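Local coordinates for UTP--glucose-1-phosphate uridylyltransferase (Acinetobacter baumannii, PDB 6IKX) that catalyses the transfer of the uridylyl group of UTP to alpha-D-glucose 1-phosphate, giving UDP-alpha-D-glucose and diphosphate, at the interface of chains A and B and the interface of chains A and C. Coordinates in Å, arbitrary orientation; residue numbers count along the deposited sequence, not the author numbering. Chains: chain A/B/C, UTP--glucose-1-phosphate uridylyltransferase.

Contact 1: the interface of chains A and B. Residues chain A 14, 17-18, 261; chain B 72, 76, 84, 87-88.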
ATOM      1  N   THR A  14      19.545   1.640  -0.402  1.00 55.36           N
ATOM      2  CA  THR A  14      20.423   1.768   0.767  1.00 54.38           C
ATOM      3  C   THR A  14      21.258   3.000   0.646  1.00 49.65           C
ATOM      4  O   THR A  14      21.540   3.664   1.606  1.00 53.51           O
ATOM      5  CB  THR A  14      21.250   0.527   1.089  1.00 51.57           C
ATOM      6  OG1 THR A  14      21.927   0.077  -0.071  1.00 56.98           O
ATOM      7  CG2 THR A  14      20.353  -0.550   1.589  1.00 52.83           C
ATOM      8  N   LEU A  17      19.689   7.048   1.738  1.00 51.56           N
ATOM      9  CA  LEU A  17      18.847   6.380   2.706  1.00 56.63           C
ATOM     10  C   LEU A  17      17.739   6.947   3.507  1.00 70.27           C
ATOM     11  O   LEU A  17      16.748   6.242   3.637  1.00111.80           O
ATOM     12  CB  LEU A  17      19.582   5.398   3.565  1.00 57.83           C
ATOM     13  CG  LEU A  17      18.603   4.306   3.952  1.00 57.81           C
ATOM     14  CD1 LEU A  17      17.725   3.876   2.808  1.00 57.07           C
ATOM     15  CD2 LEU A  17      19.358   3.111   4.436  1.00 66.84           C
ATOM     16  N   PRO A  18      17.859   8.120   4.100  1.00 54.35           N
ATOM     17  CA  PRO A  18      16.698   8.620   4.837  1.00 47.24           C
ATOM     18  C   PRO A  18      15.556   8.809   3.803  1.00 46.11           C
ATOM     19  O   PRO A  18      14.488   8.300   3.996  1.00 43.68           O
ATOM     20  CB  PRO A  18      17.185   9.898   5.504  1.00 41.77           C
ATOM     21  CG  PRO A  18      18.558  10.101   5.058  1.00 42.19           C
ATOM     22  CD  PRO A  18      19.045   8.956   4.242  1.00 41.65           C
ATOM     23  N   LYS A 261      23.616  10.832  -2.929  1.00 78.89           N
ATOM     24  CA  LYS A 261      23.149  12.161  -2.420  1.00 77.82           C
ATOM     25  C   LYS A 261      23.823  13.367  -3.121  1.00 66.45           C
ATOM     26  O   LYS A 261      23.114  14.358  -3.405  1.00 59.95           O
ATOM     27  CB  LYS A 261      23.325  12.217  -0.895  1.00 79.14           C
ATOM     28  CG  LYS A 261      22.425  11.262  -0.110  1.00 79.98           C
ATOM     29  CD  LYS A 261      22.630  11.265   1.399  1.00 79.97           C
ATOM     30  CE  LYS A 261      21.764  10.236   2.112  1.00 85.78           C
ATOM     31  NZ  LYS A 261      21.841  10.342   3.596  1.00 78.30           N
TER
ATOM     32  N   LEU B  72      14.532  -3.612   5.455  1.00 51.69           N
ATOM     33  CA  LEU B  72      15.554  -2.577   5.181  1.00 49.28           C
ATOM     34  C   LEU B  72      16.616  -2.681   6.270  1.00 49.41           C
ATOM     35  O   LEU B  72      17.794  -2.701   5.927  1.00 52.01           O
ATOM     36  CB  LEU B  72      14.908  -1.182   5.154  1.00 49.01           C
ATOM     37  CG  LEU B  72      15.857  -0.015   4.886  1.00 50.99           C
ATOM     38  CD1 LEU B  72      16.599  -0.204   3.575  1.00 51.32           C
ATOM     39  CD2 LEU B  72      15.104   1.302   4.873  1.00 55.99           C
ATOM     40  N   LEU B  76      20.488  -3.903   5.759  1.00 67.14           N
ATOM     41  CA  LEU B  76      21.582  -2.951   6.120  1.00 63.51           C
ATOM     42  C   LEU B  76      22.563  -3.600   7.122  1.00 73.84           C
ATOM     43  O   LEU B  76      23.746  -3.224   7.060  1.00 73.69           O
ATOM     44  CB  LEU B  76      21.033  -1.660   6.740  1.00 60.74           C
ATOM     45  CG  LEU B  76      20.528  -0.543   5.824  1.00 53.91           C
ATOM     46  CD1 LEU B  76      19.987   0.598   6.667  1.00 47.47           C
ATOM     47  CD2 LEU B  76      21.606  -0.019   4.915  1.00 54.48           C
ATOM     48  N   LEU B  84      24.242   4.238   8.384  1.00 52.02           N
ATOM     49  CA  LEU B  84      22.967   4.338   7.650  1.00 52.93           C
ATOM     50  C   LEU B  84      21.841   3.828   8.541  1.00 49.28           C
ATOM     51  O   LEU B  84      20.772   4.449   8.518  1.00 48.35           O
ATOM     52  CB  LEU B  84      23.034   3.481   6.387  1.00 57.05           C
ATOM     53  CG  LEU B  84      23.845   4.058   5.238  1.00 63.56           C
ATOM     54  CD1 LEU B  84      23.948   3.021   4.125  1.00 64.97           C
ATOM     55  CD2 LEU B  84      23.236   5.365   4.746  1.00 59.03           C
ATOM     56  N   GLU B  87      20.561   6.404  10.959  1.00 68.83           N
ATOM     57  CA  GLU B  87      19.744   7.387  10.203  1.00 69.71           C
ATOM     58  C   GLU B  87      18.265   6.960  10.036  1.00 67.12           C
ATOM     59  O   GLU B  87      17.432   7.871   9.868  1.00 72.80           O
ATOM     60  CB  GLU B  87      20.388   7.599   8.837  1.00 73.59           C
ATOM     61  CG  GLU B  87      19.846   8.809   8.111  1.00 83.32           C
ATOM     62  CD  GLU B  87      20.684  10.064   8.254  1.00 83.08           C
ATOM     63  OE1 GLU B  87      21.867  10.028   7.820  1.00 90.15           O
ATOM     64  OE2 GLU B  87      20.141  11.079   8.770  1.00 72.26           O
ATOM     65  N   ILE B  88      17.919   5.666  10.041  1.00 51.82           N
ATOM     66  CA  ILE B  88      16.507   5.211   9.816  1.00 54.26           C
ATOM     67  C   ILE B  88      15.857   4.611  11.071  1.00 49.53           C
ATOM     68  O   ILE B  88      14.653   4.391  11.031  1.00 56.48           O
ATOM     69  CB  ILE B  88      16.381   4.239   8.623  1.00 47.43           C
ATOM     70  CG1 ILE B  88      17.185   2.944   8.796  1.00 52.27           C
ATOM     71  CG2 ILE B  88      16.774   4.977   7.361  1.00 50.90           C
ATOM     72  CD1 ILE B  88      16.662   1.755   8.005  1.00 49.97           C
TER

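Contact 2: the interface of chains A and B. Residues chain A 72, 75-76, 84, 88; chain B 14, 17.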
ATOM      1  N   LEU A  72      -7.588  11.750  -7.500  1.00 45.65           N
ATOM      2  CA  LEU A  72      -6.708  12.924  -7.713  1.00 43.26           C
ATOM      3  C   LEU A  72      -7.327  13.803  -8.807  1.00 46.15           C
ATOM      4  O   LEU A  72      -7.344  15.031  -8.668  1.00 50.63           O
ATOM      5  CB  LEU A  72      -5.310  12.473  -8.110  1.00 41.97           C
ATOM      6  CG  LEU A  72      -4.372  13.637  -8.412  1.00 38.84           C
ATOM      7  CD1 LEU A  72      -4.313  14.579  -7.200  1.00 36.74           C
ATOM      8  CD2 LEU A  72      -2.990  13.147  -8.817  1.00 39.34           C
ATOM      9  N   THR A  75     -10.523  15.656  -7.792  1.00 48.45           N
ATOM     10  CA  THR A  75     -10.084  16.841  -7.018  1.00 46.70           C
ATOM     11  C   THR A  75      -9.674  17.935  -8.006  1.00 47.32           C
ATOM     12  O   THR A  75     -10.114  19.064  -7.796  1.00 48.81           O
ATOM     13  CB  THR A  75      -8.926  16.540  -6.064  1.00 46.73           C
ATOM     14  OG1 THR A  75      -9.287  15.475  -5.186  1.00 49.32           O
ATOM     15  CG2 THR A  75      -8.519  17.747  -5.245  1.00 43.09           C
ATOM     16  N   LEU A  76      -8.875  17.598  -9.031  1.00 51.40           N
ATOM     17  CA  LEU A  76      -8.310  18.554 -10.033  1.00 53.82           C
ATOM     18  C   LEU A  76      -9.421  19.172 -10.898  1.00 55.01           C
ATOM     19  O   LEU A  76      -9.258  20.348 -11.296  1.00 51.31           O
ATOM     20  CB  LEU A  76      -7.296  17.857 -10.949  1.00 54.18           C
ATOM     21  CG  LEU A  76      -5.888  17.635 -10.408  1.00 51.49           C
ATOM     22  CD1 LEU A  76      -5.025  16.935 -11.450  1.00 49.99           C
ATOM     23  CD2 LEU A  76      -5.228  18.934 -10.029  1.00 56.01           C
ATOM     24  N   LEU A  84      -3.645  21.049 -15.650  1.00 55.87           N
ATOM     25  CA  LEU A  84      -2.852  20.156 -14.778  1.00 51.56           C
ATOM     26  C   LEU A  84      -3.330  18.725 -14.991  1.00 52.15           C
ATOM     27  O   LEU A  84      -2.524  17.842 -15.273  1.00 53.94           O
ATOM     28  CB  LEU A  84      -3.069  20.555 -13.318  1.00 55.85           C
ATOM     29  CG  LEU A  84      -1.830  20.832 -12.474  1.00 51.18           C
ATOM     30  CD1 LEU A  84      -2.245  20.893 -11.009  1.00 52.81           C
ATOM     31  CD2 LEU A  84      -0.733  19.804 -12.706  1.00 47.19           C
ATOM     32  N   ILE A  88      -1.075  15.384 -15.933  1.00 58.61           N
ATOM     33  CA  ILE A  88      -0.902  14.198 -15.031  1.00 59.40           C
ATOM     34  C   ILE A  88      -1.695  12.999 -15.579  1.00 56.85           C
ATOM     35  O   ILE A  88      -1.559  11.890 -15.031  1.00 66.11           O
ATOM     36  CB  ILE A  88      -1.237  14.549 -13.556  1.00 51.83           C
ATOM     37  CG1 ILE A  88      -2.714  14.838 -13.323  1.00 47.19           C
ATOM     38  CG2 ILE A  88      -0.357  15.692 -13.067  1.00 53.25           C
ATOM     39  CD1 ILE A  88      -3.447  13.774 -12.535  1.00 52.65           C
TER
ATOM     40  N   THR B  14      -2.596  19.189  -4.853  1.00 56.89           N
ATOM     41  CA  THR B  14      -2.593  19.468  -6.301  1.00 58.96           C
ATOM     42  C   THR B  14      -1.637  20.633  -6.610  1.00 55.37           C
ATOM     43  O   THR B  14      -1.406  20.915  -7.813  1.00 66.66           O
ATOM     44  CB  THR B  14      -4.013  19.773  -6.818  1.00 55.47           C
ATOM     45  OG1 THR B  14      -4.444  21.040  -6.309  1.00 51.26           O
ATOM     46  CG2 THR B  14      -5.023  18.702  -6.464  1.00 53.88           C
ATOM     47  N   LEU B  17       2.016  19.155  -7.704  1.00 74.19           N
ATOM     48  CA  LEU B  17       1.390  18.021  -8.293  1.00 66.06           C
ATOM     49  C   LEU B  17       2.068  16.921  -8.951  1.00 84.04           C
ATOM     50  O   LEU B  17       1.688  15.797  -8.648  1.00134.47           O
ATOM     51  CB  LEU B  17       0.226  18.393  -9.146  1.00 61.19           C
ATOM     52  CG  LEU B  17      -0.618  17.156  -9.021  1.00 61.84           C
ATOM     53  CD1 LEU B  17      -2.069  17.516  -8.904  1.00 55.77           C
ATOM     54  CD2 LEU B  17      -0.402  16.342 -10.259  1.00 62.62           C
TER

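Contact 3: the interface of chains A and C. Residues chain A 98-100, 119; chain C 98-100, 119.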
ATOM      1  N   VAL A  98       3.156   0.165 -19.701  1.00 42.34           N
ATOM      2  CA  VAL A  98       4.085  -0.070 -18.568  1.00 39.54           C
ATOM      3  C   VAL A  98       3.719  -1.399 -17.923  1.00 38.63           C
ATOM      4  O   VAL A  98       2.572  -1.543 -17.567  1.00 42.29           O
ATOM      5  CB  VAL A  98       3.999   1.072 -17.558  1.00 40.86           C
ATOM      6  CG1 VAL A  98       4.937   0.799 -16.384  1.00 46.40           C
ATOM      7  CG2 VAL A  98       4.319   2.394 -18.229  1.00 36.67           C
ATOM      8  N   ILE A  99       4.680  -2.304 -17.778  1.00 43.46           N
ATOM      9  CA  ILE A  99       4.488  -3.732 -17.375  1.00 44.70           C
ATOM     10  C   ILE A  99       5.265  -3.993 -16.082  1.00 43.48           C
ATOM     11  O   ILE A  99       6.391  -3.471 -15.940  1.00 38.94           O
ATOM     12  CB  ILE A  99       5.034  -4.681 -18.452  1.00 46.42           C
ATOM     13  CG1 ILE A  99       4.401  -4.416 -19.817  1.00 60.33           C
ATOM     14  CG2 ILE A  99       4.854  -6.126 -18.018  1.00 55.13           C
ATOM     15  CD1 ILE A  99       2.887  -4.431 -19.796  1.00 62.62           C
ATOM     16  N   SER A 100       4.752  -4.860 -15.218  1.00 37.90           N
ATOM     17  CA  SER A 100       5.435  -5.195 -13.949  1.00 40.58           C
ATOM     18  C   SER A 100       5.735  -6.684 -13.874  1.00 39.75           C
ATOM     19  O   SER A 100       4.836  -7.505 -14.206  1.00 33.37           O
ATOM     20  CB  SER A 100       4.619  -4.775 -12.775  1.00 46.07           C
ATOM     21  OG  SER A 100       5.011  -3.473 -12.401  1.00 54.27           O
ATOM     22  N   VAL A 119       8.574 -11.776 -20.417  1.00 45.70           N
ATOM     23  CA  VAL A 119       8.067 -10.538 -21.050  1.00 44.24           C
ATOM     24  C   VAL A 119       8.983 -10.195 -22.213  1.00 40.12           C
ATOM     25  O   VAL A 119       8.465  -9.716 -23.211  1.00 41.83           O
ATOM     26  CB  VAL A 119       7.921  -9.407 -20.018  1.00 48.06           C
ATOM     27  CG1 VAL A 119       7.336  -8.140 -20.601  1.00 50.41           C
ATOM     28  CG2 VAL A 119       7.064  -9.879 -18.867  1.00 56.64           C
TER
ATOM     29  N   VAL C  98       4.470 -14.377 -13.093  1.00 42.34           N
ATOM     30  CA  VAL C  98       3.236 -13.573 -12.913  1.00 39.54           C
ATOM     31  C   VAL C  98       3.544 -12.137 -13.310  1.00 38.63           C
ATOM     32  O   VAL C  98       4.482 -11.602 -12.764  1.00 42.29           O
ATOM     33  CB  VAL C  98       2.751 -13.652 -11.467  1.00 40.86           C
ATOM     34  CG1 VAL C  98       1.500 -12.793 -11.293  1.00 46.40           C
ATOM     35  CG2 VAL C  98       2.496 -15.094 -11.074  1.00 36.67           C
ATOM     36  N   ILE C  99       2.760 -11.561 -14.213  1.00 43.46           N
ATOM     37  CA  ILE C  99       3.015 -10.252 -14.892  1.00 44.70           C
ATOM     38  C   ILE C  99       1.865  -9.293 -14.576  1.00 43.48           C
ATOM     39  O   ILE C  99       0.699  -9.741 -14.547  1.00 38.94           O
ATOM     40  CB  ILE C  99       3.075 -10.430 -16.416  1.00 46.42           C
ATOM     41  CG1 ILE C  99       4.120 -11.465 -16.827  1.00 60.33           C
ATOM     42  CG2 ILE C  99       3.311  -9.090 -17.092  1.00 55.13           C
ATOM     43  CD1 ILE C  99       5.498 -11.194 -16.258  1.00 62.62           C
ATOM     44  N   SER C 100       2.150  -8.003 -14.461  1.00 37.90           N
ATOM     45  CA  SER C 100       1.106  -6.994 -14.176  1.00 40.58           C
ATOM     46  C   SER C 100       1.046  -5.952 -15.281  1.00 39.75           C
ATOM     47  O   SER C 100       2.123  -5.464 -15.721  1.00 33.37           O
ATOM     48  CB  SER C 100       1.343  -6.336 -12.861  1.00 46.07           C
ATOM     49  OG  SER C 100       0.634  -7.046 -11.870  1.00 54.27           O
ATOM     50  N   VAL C 119       1.731  -7.427 -23.893  1.00 45.70           N
ATOM     51  CA  VAL C 119       2.230  -8.650 -23.225  1.00 44.24           C
ATOM     52  C   VAL C 119       1.773  -9.850 -24.039  1.00 40.12           C
ATOM     53  O   VAL C 119       2.542 -10.796 -24.120  1.00 41.83           O
ATOM     54  CB  VAL C 119       1.793  -8.695 -21.752  1.00 48.06           C
ATOM     55  CG1 VAL C 119       2.340  -9.891 -21.004  1.00 50.41           C
ATOM     56  CG2 VAL C 119       2.221  -7.424 -21.057  1.00 56.64           C
TER

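Contact 1: the interface of chains A and B
A:Leu17 and A:Thr14, on the glycine-rich nucleotide-binding loop characteristic of the nucleotidyltransferase family, pack against helices 70-77 and 82-89 of chain B. This loop-on-helix patch is part of the two-fold A–B interface of the deposited tetramer and probably serves to join the subunits. Most of what meets here is apolar. A:Leu17 is the central side chain. Its CG is anti to the backbone N (chi1 -150°), and chi2 of 42° turns the CD2 methyl to B:Leu76, the two leucines meeting tip to tip with CD2 3.4 Å from B:Leu76 CD1, a tight carbon contact. The root of the same side chain is touched by the other helix: A:Leu17 CB lies 3.8 Å from B:Leu84 CD2, and the branch carbon CG is 3.9 Å from B:Ile88 CG2, where the two side chains cross at a slant. The side chains of B:Leu76 and A:Thr14 run past each other in opposite directions, bringing B:Leu76 CD2 3.6 Å from the A:Thr14 CG2 methyl, while B:Leu84 CD1 sits 3.5 Å from the backbone carbonyl O of A:Thr14.

The A:Pro18 ring and the stem of B:Glu87, bent at chi2 (97°), pass at a slant, with A:Pro18 CG 3.6 Å from B:Glu87 CG. Electrostatics enter beside this pair: the ammonium NZ of A:Lys261 is 4.2 Å from the carboxylate OE1 of B:Glu87, too far for direct contact, although the opposite charges would probably attract.

Contact 2: the interface of chains A and B
This patch is part of a two-fold interface between copies of one protein, in which B:Leu17 and B:Thr14 of the nucleotide-binding loop dock on helices 70-78 and 82-87 of chain A and on A:Ile88 just beyond; it would join the two subunits in the deposited tetramer. The CD1 methyl of B:Leu17 meets A:Leu76 tip to tip, 3.6 Å from its CD2, and also faces the end of A:Leu72, whose CD1 is 4.1 Å away. A:Leu84 crosses the base of the same leucine at a slant, its CD2 3.9 Å from B:Leu17 CB. The side chains of B:Leu17 and A:Ile88 cross at about a right angle, but the modelled approach of B:Leu17 CD2 to A:Ile88 CG2 is too short to be trusted.

B:Thr14 packs through its CB and CG2 methyl and, separately, through its carbonyl O. With OG1 set between the backbone N and the carbonyl carbon (chi1 70°), its CG2 turns towards helix 70-78 and lies 3.8 Å from A:Thr75 CG2. A:Leu76 runs past this threonine in the opposite direction, with CD2 3.5 Å from B:Thr14 CB. On the backbone side, the carbonyl O of B:Thr14 lies 3.3 Å from the CD1 methyl of A:Leu84.

Contact 3: the interface of chains A and C
An antiparallel beta bridge pairs strand 97-102 of chain A with the same strand of chain C about a two-fold axis, with A:Ser100 and C:Ser100 as the bridging residues. The amide N of A:Ser100 donates to the carbonyl O of C:Ser100 at 2.7 Å, and the reciprocal bond has the same geometry. Each is fairly straight, 159° at the hydrogen, and each donor lies in the carbonyl plane. Beside the bonded backbones, CB of A:Ser100 and CB of C:Ser100 approach to 3.6 Å across the axis.

Isoleucine and valine side chains pack beside the bridge. The CG2 methyl of A:Ile99, anti to its own backbone N, faces CG2 of C:Ile99 at 3.5 Å, a close fit at the axis where the two side chains pass at a slant. CG1 takes the place beside the backbone N (chi1 -56°) and carries CD1 to C:Val119, reaching its CG2 at 3.3 Å. The two-fold-related pairing of C:Ile99 CD1 with A:Val119 CG2 is equally tight. Strand 97-102 and the short helix 117-120, which bears the valine, both lie within the nucleotidyltransferase domain, the strand bridging to its two-fold mate in the deposited tetramer and probably contributing to its assembly.

Contacts 1 and 2 are two-fold-related patches of the A–B interface, their C-alpha centres about 31 Å apart; they share Thr14, Leu17, Leu72, Leu76, Leu84 and Ile88 with the chains exchanged, though the modelled details differ. Contact 3 belongs to the separate A–C interface, its C-alpha centre about 29 Å from that of contact 1 and 27 Å from that of contact 2. Chain A therefore meets two neighbours through distinct surfaces, consistent with the four-subunit deposited assembly. Thr14 also belongs to the UTP site, which holds no UTP here; coupling between interface and active-site loop is possible, but the structure alone does not show it.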